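Local coordinates for protein N2152 (Neocallimastix frontalis, PDB 5U22) that probably hydrolyses rare arabinosyl substrates as a polyspecific family 39 glycoside hydrolase, with a TIM barrel joined to a beta sandwich, at residues A[352-357]-A[408-413]; A[372-377]-A[388-393]. One frame throughout, in Å; residues are numbered along the deposited sequence.

Both contacts lie in the beta sandwich and reach the same mixed sheet, the centre of each about 24 Å from the centre of the chain. Their centres are about 12 Å apart and their nearest atoms about 5 Å; along the chain, contact 2 is nested within the loop that contact 1 closes. Contact 1 is a surface contact of 209 Å², where the start of strand 353-359 and Gly352 just before it meet the loop after strand 403-408 through one direct hydrogen bond and a bridging water. Contact 2 is partly buried, 644 Å², pairing two antiparallel strands whose backbone ladder is broken by a classic beta bulge, with an apolar cluster of Val373, Ile391 and Phe392 amid charged, water-bridged groups.

Contact 1: residues A[352-357]-A[408-413]; sequences GSVKAN and SGTNAS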
ATOM      1  N   GLY A 352       1.903 -24.613   9.190  1.00 17.00           N
ATOM      2  CA  GLY A 352       1.512 -24.787  10.572  1.00 19.04           C
ATOM      3  C   GLY A 352       2.660 -24.739  11.551  1.00 17.94           C
ATOM      4  O   GLY A 352       2.419 -24.731  12.766  1.00 18.81           O
ATOM      5  N   SER A 353       3.895 -24.762  11.046  1.00 19.27           N
ATOM      6  CA  SER A 353       5.103 -24.396  11.770  1.00 20.08           C
ATOM      7  C   SER A 353       5.855 -23.390  10.915  1.00 17.37           C
ATOM      8  O   SER A 353       5.796 -23.440   9.684  1.00 19.79           O
ATOM      9  CB  SER A 353       6.008 -25.611  12.050  1.00 21.00           C
ATOM     10  OG  SER A 353       5.428 -26.465  13.020  1.00 32.58           O
ATOM     11  N   VAL A 354       6.574 -22.481  11.560  1.00 15.21           N
ATOM     12  CA  VAL A 354       7.410 -21.522  10.854  1.00 16.88           C
ATOM     13  C   VAL A 354       8.816 -21.548  11.438  1.00 17.47           C
ATOM     14  O   VAL A 354       8.995 -21.568  12.659  1.00 18.52           O
ATOM     15  CB  VAL A 354       6.827 -20.094  10.922  1.00 15.56           C
ATOM     16  CG1 VAL A 354       7.850 -19.074  10.407  1.00 17.84           C
ATOM     17  CG2 VAL A 354       5.531 -20.023  10.126  1.00 15.83           C
ATOM     18  N   LYS A 355       9.809 -21.536  10.560  1.00 16.18           N
ATOM     19  CA  LYS A 355      11.210 -21.403  10.932  1.00 18.53           C
ATOM     20  C   LYS A 355      11.714 -20.119  10.294  1.00 18.63           C
ATOM     21  O   LYS A 355      11.777 -20.017   9.061  1.00 17.53           O
ATOM     22  CB  LYS A 355      12.020 -22.607  10.459  1.00 17.06           C
ATOM     23  CG  LYS A 355      13.464 -22.634  10.922  1.00 16.40           C
ATOM     24  CD  LYS A 355      14.185 -23.769  10.208  1.00 19.84           C
ATOM     25  CE  LYS A 355      15.558 -24.038  10.792  1.00 25.54           C
ATOM     26  NZ  LYS A 355      16.226 -25.182  10.076  1.00 30.14           N
ATOM     27  N   ALA A 356      12.034 -19.133  11.127  1.00 18.79           N
ATOM     28  CA  ALA A 356      12.559 -17.856  10.670  1.00 15.34           C
ATOM     29  C   ALA A 356      14.067 -17.884  10.856  1.00 21.49           C
ATOM     30  O   ALA A 356      14.561 -17.834  11.987  1.00 18.76           O
ATOM     31  CB  ALA A 356      11.921 -16.699  11.435  1.00 15.08           C
ATOM     32  N   ASN A 357      14.789 -18.021   9.752  1.00 16.75           N
ATOM     33  CA  ASN A 357      16.242 -18.014   9.775  1.00 17.40           C
ATOM     34  C   ASN A 357      16.726 -16.584   9.628  1.00 16.88           C
ATOM     35  O   ASN A 357      16.232 -15.842   8.775  1.00 18.25           O
ATOM     36  CB  ASN A 357      16.794 -18.877   8.642  1.00 17.03           C
ATOM     37  CG  ASN A 357      16.198 -20.264   8.643  1.00 20.00           C
ATOM     38  OD1 ASN A 357      16.377 -21.014   9.599  1.00 19.67           O
ATOM     39  ND2 ASN A 357      15.485 -20.618   7.564  1.00 18.25           N
ATOM     40  N   SER A 408       5.596 -22.659  16.651  1.00 20.45           N
ATOM     41  CA  SER A 408       4.699 -23.800  16.527  1.00 17.74           C
ATOM     42  C   SER A 408       3.244 -23.349  16.449  1.00 19.39           C
ATOM     43  O   SER A 408       2.881 -22.254  16.886  1.00 20.57           O
ATOM     44  CB  SER A 408       4.875 -24.758  17.709  1.00 20.45           C
ATOM     45  OG  SER A 408       6.020 -25.559  17.518  1.00 31.14           O
ATOM     46  N   GLY A 409       2.413 -24.213  15.863  1.00 18.39           N
ATOM     47  CA  GLY A 409       0.980 -23.995  15.808  1.00 20.68           C
ATOM     48  C   GLY A 409       0.578 -22.678  15.177  1.00 19.80           C
ATOM     49  O   GLY A 409      -0.218 -21.934  15.753  1.00 21.69           O
ATOM     50  N   THR A 410       1.133 -22.373  14.004  1.00 20.08           N
ATOM     51  CA  THR A 410       0.839 -21.134  13.304  1.00 18.03           C
ATOM     52  C   THR A 410      -0.355 -21.320  12.381  1.00 21.78           C
ATOM     53  O   THR A 410      -0.696 -22.434  11.980  1.00 18.43           O
ATOM     54  CB  THR A 410       2.047 -20.665  12.495  1.00 19.12           C
ATOM     55  OG1 THR A 410       2.511 -21.743  11.669  1.00 18.92           O
ATOM     56  CG2 THR A 410       3.174 -20.213  13.429  1.00 20.57           C
ATOM     57  N   ASN A 411      -0.991 -20.202  12.040  1.00 19.46           N
ATOM     58  CA  ASN A 411      -2.139 -20.205  11.148  1.00 18.86           C
ATOM     59  C   ASN A 411      -1.913 -19.181  10.042  1.00 16.96           C
ATOM     60  O   ASN A 411      -0.897 -18.479  10.013  1.00 15.15           O
ATOM     61  CB  ASN A 411      -3.431 -19.918  11.918  1.00 18.35           C
ATOM     62  CG  ASN A 411      -3.429 -18.554  12.548  1.00 17.77           C
ATOM     63  OD1 ASN A 411      -3.576 -17.549  11.851  1.00 19.08           O
ATOM     64  ND2 ASN A 411      -3.278 -18.503  13.871  1.00 18.65           N
ATOM     65  N   ALA A 412      -2.879 -19.090   9.124  1.00 14.67           N
ATOM     66  CA  ALA A 412      -2.736 -18.242   7.946  1.00 18.05           C
ATOM     67  C   ALA A 412      -3.287 -16.834   8.126  1.00 16.42           C
ATOM     68  O   ALA A 412      -3.080 -15.993   7.245  1.00 16.38           O
ATOM     69  CB  ALA A 412      -3.432 -18.889   6.739  1.00 17.00           C
ATOM     70  N   SER A 413      -3.989 -16.553   9.222  1.00 15.06           N
ATOM     71  CA  SER A 413      -4.652 -15.267   9.392  1.00 14.94           C
ATOM     72  C   SER A 413      -3.976 -14.350  10.399  1.00 15.37           C
ATOM     73  O   SER A 413      -4.078 -13.124  10.267  1.00 16.40           O
ATOM     74  CB  SER A 413      -6.112 -15.482   9.812  1.00 19.34           C
ATOM     75  OG  SER A 413      -6.189 -16.180  11.044  1.00 18.41           O
TER
HETATM   76  O   HOH W   1       3.366 -26.798  14.981  1.00 25.68           O
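Gly352 and Thr410 bring the two backbones together: their CA atoms are 4.6 Å apart, and Thr410 N donates to Gly352 O over 3.0 Å with an N-H...O angle of 158°. The bond is fairly straight at the hydrogen, yet the donor stands 54° out of the plane of the Gly352 carbonyl, above it and off the lone pairs. A CA-H...O contact from Gly352 CA to Thr410 O, 3.5 Å long, adds a second, weaker link between the same two residues. Both Gly352 and Gly409 have positive phi, which takes each chain out of the extended form here.

The Thr410 side chain points at the opposing segment. With chi1 at 52°, its OG1 sits directly above the carbonyl carbon of the Gly352-Ser353 peptide, Thr410 OG1 to Gly352 C being 3.0 Å. The angles are too poor for a hydrogen bond to this peptide; the hydroxyl instead bonds to Asn350 OD1, which also accepts from Gly352 N, while Asn350 ND2 bonds to Asn411 O, so that one amide ties both segments. Val354 CG2 meets Thr410 OG1 at 3.8 Å and Thr410 CG2 slightly farther off, the two side chains crossing at about a right angle. On the other side of the Gly352-Ser353 peptide from Thr410 OG1, a water accepts from Gly409 N at 2.9 Å and is hydrogen-bonded to Ser353 OG, bridging the segments.

The contact thus lies where sheet pairing gives way to loop. Val354 and Ala356 make backbone bonds to Leu407 and Val405 of strand 403-408, while Ser353 and Lys355 bond to strand 23-28; Thr410 packs on Tyr416 of strand 415-422, which the loop leads into.

Contact 2: residues A[372-377]-A[388-393]; sequences KVEKID and PNTIFE
The Phe392 ring carries Val373 on one face: CG2 of Val373 lies 4.0 Å from the centroid of the Phe392 ring, 27° off the normal, a CH-pi contact offset toward the rim. Phe392 CG lies between its backbone N and carbonyl carbon (chi1 67°), which turns the ring back over the valine. The Glu393 carboxylate, its OE2 hydrogen-bonded to His370 NE2, lies against the extended Lys372 chain, whose CG is 4.0 Å from Glu393 CD over the carboxylate's face. The Asn389 amide is met by Lys375, NZ to OD1 of Asn389 being 3.1 Å, with the donor 36° above the amide plane.

Lys375 and Asn389 also exchange backbone bonds in both directions. Toward Val373 the register slips: Val373 N donates to Phe392 O at 3.0 Å, whereas Val373 O accepts from Ile391 N at 2.8 Å. Ile391 and Phe392 therefore both face Val373, a classic beta bulge, and Ile391 CD1 reaches Val373 CG1 at 4.1 Å.

Polar groups link the two strands on both faces of the sheet. Lys375 NZ forms a salt bridge with Asp377 OD2 at 2.8 Å, while Asp377 OD1 is hydrogen-bonded to Ser414 OG, and waters join Lys372 to Glu393 and Glu374 to Thr390. Glu374 is buried, but its OE2 pairs with Arg417 of strand 415-422 while OE1 takes a water, an arrangement that would probably stabilise its negative charge.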
ATOM      1  N   LYS A 372      12.055 -11.424  21.085  1.00 15.48           N
ATOM      2  CA  LYS A 372      10.663 -11.412  21.498  1.00 15.70           C
ATOM      3  C   LYS A 372       9.803 -11.749  20.290  1.00 17.49           C
ATOM      4  O   LYS A 372       9.915 -11.099  19.245  1.00 17.75           O
ATOM      5  CB  LYS A 372      10.275 -10.055  22.077  1.00 17.84           C
ATOM      6  CG  LYS A 372       8.804  -9.935  22.447  1.00 18.28           C
ATOM      7  CD  LYS A 372       8.549  -8.568  23.059  1.00 21.60           C
ATOM      8  CE  LYS A 372       7.143  -8.433  23.628  1.00 27.45           C
ATOM      9  NZ  LYS A 372       6.920  -7.050  24.168  1.00 24.87           N
ATOM     10  N   VAL A 373       8.966 -12.769  20.428  1.00 16.36           N
ATOM     11  CA  VAL A 373       8.123 -13.260  19.343  1.00 15.00           C
ATOM     12  C   VAL A 373       6.674 -12.986  19.729  1.00 21.59           C
ATOM     13  O   VAL A 373       6.219 -13.417  20.795  1.00 16.20           O
ATOM     14  CB  VAL A 373       8.369 -14.758  19.087  1.00 17.63           C
ATOM     15  CG1 VAL A 373       7.520 -15.250  17.930  1.00 18.21           C
ATOM     16  CG2 VAL A 373       9.850 -15.001  18.808  1.00 14.80           C
ATOM     17  N   GLU A 374       5.952 -12.262  18.875  1.00 14.88           N
ATOM     18  CA  GLU A 374       4.575 -11.879  19.162  1.00 14.02           C
ATOM     19  C   GLU A 374       3.654 -12.277  18.015  1.00 14.73           C
ATOM     20  O   GLU A 374       4.089 -12.472  16.876  1.00 15.22           O
ATOM     21  CB  GLU A 374       4.429 -10.370  19.380  1.00 15.68           C
ATOM     22  CG  GLU A 374       5.382  -9.778  20.362  1.00 18.29           C
ATOM     23  CD  GLU A 374       5.270  -8.268  20.387  1.00 22.79           C
ATOM     24  OE1 GLU A 374       4.238  -7.773  20.872  1.00 24.42           O
ATOM     25  OE2 GLU A 374       6.192  -7.588  19.893  1.00 25.02           O
ATOM     26  N   LYS A 375       2.358 -12.352  18.323  1.00 14.89           N
ATOM     27  CA  LYS A 375       1.338 -12.571  17.305  1.00 14.89           C
ATOM     28  C   LYS A 375       0.166 -11.630  17.530  1.00 18.69           C
ATOM     29  O   LYS A 375      -0.108 -11.201  18.655  1.00 14.93           O
ATOM     30  CB  LYS A 375       0.831 -14.018  17.294  1.00 15.42           C
ATOM     31  CG  LYS A 375       0.096 -14.443  18.562  1.00 20.23           C
ATOM     32  CD  LYS A 375      -0.414 -15.868  18.418  1.00 18.97           C
ATOM     33  CE  LYS A 375      -0.926 -16.433  19.747  1.00 18.74           C
ATOM     34  NZ  LYS A 375      -2.091 -15.676  20.262  1.00 27.12           N
ATOM     35  N   ILE A 376      -0.527 -11.315  16.443  1.00 15.37           N
ATOM     36  CA  ILE A 376      -1.784 -10.584  16.508  1.00 15.59           C
ATOM     37  C   ILE A 376      -2.818 -11.469  15.830  1.00 17.54           C
ATOM     38  O   ILE A 376      -2.688 -11.791  14.643  1.00 15.33           O
ATOM     39  CB  ILE A 376      -1.692  -9.194  15.861  1.00 16.84           C
ATOM     40  CG1 ILE A 376      -3.043  -8.482  15.953  1.00 18.47           C
ATOM     41  CG2 ILE A 376      -1.170  -9.248  14.401  1.00 20.33           C
ATOM     42  CD1 ILE A 376      -3.368  -8.053  17.368  1.00 15.41           C
ATOM     43  N   ASP A 377      -3.806 -11.920  16.594  1.00 16.78           N
ATOM     44  CA  ASP A 377      -4.776 -12.852  16.043  1.00 19.34           C
ATOM     45  C   ASP A 377      -5.932 -12.097  15.398  1.00 17.65           C
ATOM     46  O   ASP A 377      -6.233 -10.952  15.738  1.00 17.30           O
ATOM     47  CB  ASP A 377      -5.306 -13.802  17.123  1.00 16.64           C
ATOM     48  CG  ASP A 377      -4.250 -14.771  17.614  1.00 22.52           C
ATOM     49  OD1 ASP A 377      -3.311 -15.072  16.846  1.00 18.38           O
ATOM     50  OD2 ASP A 377      -4.360 -15.230  18.769  1.00 20.38           O
ATOM     51  N   PRO A 388      -1.655  -7.414  20.491  1.00 14.66           N
ATOM     52  CA  PRO A 388      -0.923  -8.666  20.289  1.00 17.16           C
ATOM     53  C   PRO A 388      -0.690  -9.415  21.592  1.00 28.28           C
ATOM     54  O   PRO A 388      -0.922  -8.913  22.691  1.00 21.36           O
ATOM     55  CB  PRO A 388       0.403  -8.196  19.688  1.00 17.38           C
ATOM     56  CG  PRO A 388       0.575  -6.835  20.195  1.00 24.86           C
ATOM     57  CD  PRO A 388      -0.800  -6.234  20.274  1.00 18.97           C
ATOM     58  N   ASN A 389      -0.208 -10.647  21.434  1.00 17.38           N
ATOM     59  CA  ASN A 389       0.180 -11.510  22.537  1.00 17.80           C
ATOM     60  C   ASN A 389       1.633 -11.912  22.350  1.00 21.65           C
ATOM     61  O   ASN A 389       2.076 -12.157  21.226  1.00 19.25           O
ATOM     62  CB  ASN A 389      -0.703 -12.759  22.591  1.00 25.53           C
ATOM     63  CG  ASN A 389      -2.163 -12.441  22.338  1.00 28.11           C
ATOM     64  OD1 ASN A 389      -2.724 -12.798  21.299  1.00 30.81           O
ATOM     65  ND2 ASN A 389      -2.779 -11.746  23.280  1.00 32.11           N
ATOM     66  N   THR A 390       2.373 -11.988  23.447  1.00 18.47           N
ATOM     67  CA  THR A 390       3.746 -12.456  23.383  1.00 20.05           C
ATOM     68  C   THR A 390       3.749 -13.982  23.454  1.00 20.76           C
ATOM     69  O   THR A 390       3.337 -14.561  24.462  1.00 21.49           O
ATOM     70  CB  THR A 390       4.571 -11.834  24.502  1.00 16.51           C
ATOM     71  OG1 THR A 390       4.537 -10.412  24.350  1.00 16.72           O
ATOM     72  CG2 THR A 390       6.025 -12.295  24.399  1.00 21.96           C
ATOM     73  N   ILE A 391       4.180 -14.628  22.371  1.00 16.92           N
ATOM     74  CA  ILE A 391       4.288 -16.088  22.356  1.00 15.09           C
ATOM     75  C   ILE A 391       5.391 -16.550  23.302  1.00 22.06           C
ATOM     76  O   ILE A 391       5.171 -17.395  24.176  1.00 23.06           O
ATOM     77  CB  ILE A 391       4.542 -16.591  20.924  1.00 17.58           C
ATOM     78  CG1 ILE A 391       3.463 -16.070  19.971  1.00 20.03           C
ATOM     79  CG2 ILE A 391       4.613 -18.113  20.902  1.00 18.58           C
ATOM     80  CD1 ILE A 391       3.662 -16.533  18.539  1.00 19.42           C
ATOM     81  N   PHE A 392       6.594 -16.013  23.131  1.00 17.90           N
ATOM     82  CA  PHE A 392       7.706 -16.283  24.030  1.00 21.66           C
ATOM     83  C   PHE A 392       8.758 -15.201  23.828  1.00 22.95           C
ATOM     84  O   PHE A 392       8.739 -14.463  22.838  1.00 20.65           O
ATOM     85  CB  PHE A 392       8.303 -17.685  23.823  1.00 22.79           C
ATOM     86  CG  PHE A 392       9.010 -17.887  22.494  1.00 16.06           C
ATOM     87  CD1 PHE A 392      10.351 -17.561  22.347  1.00 23.01           C
ATOM     88  CD2 PHE A 392       8.356 -18.476  21.435  1.00 18.02           C
ATOM     89  CE1 PHE A 392      11.009 -17.769  21.146  1.00 19.57           C
ATOM     90  CE2 PHE A 392       9.003 -18.685  20.228  1.00 19.61           C
ATOM     91  CZ  PHE A 392      10.330 -18.331  20.078  1.00 19.69           C
ATOM     92  N   GLU A 393       9.675 -15.123  24.789  1.00 18.23           N
ATOM     93  CA  GLU A 393      10.736 -14.122  24.788  1.00 17.61           C
ATOM     94  C   GLU A 393      11.945 -14.722  25.492  1.00 18.39           C
ATOM     95  O   GLU A 393      11.835 -15.120  26.651  1.00 21.02           O
ATOM     96  CB  GLU A 393      10.248 -12.858  25.501  1.00 18.07           C
ATOM     97  CG  GLU A 393      11.239 -11.748  25.591  1.00 25.32           C
ATOM     98  CD  GLU A 393      10.598 -10.439  26.018  1.00 25.86           C
ATOM     99  OE1 GLU A 393       9.415 -10.455  26.442  1.00 28.68           O
ATOM    100  OE2 GLU A 393      11.274  -9.398  25.909  1.00 26.88           O
TER
HETATM  101  O   HOH W   2       8.073  -8.055  26.945  1.00 33.97           O
HETATM  102  O   HOH W   3       2.655  -9.005  22.653  1.00 23.09           O
HETATM  103  O   HOH W   4      -3.696 -11.121  19.441  1.00 20.74           O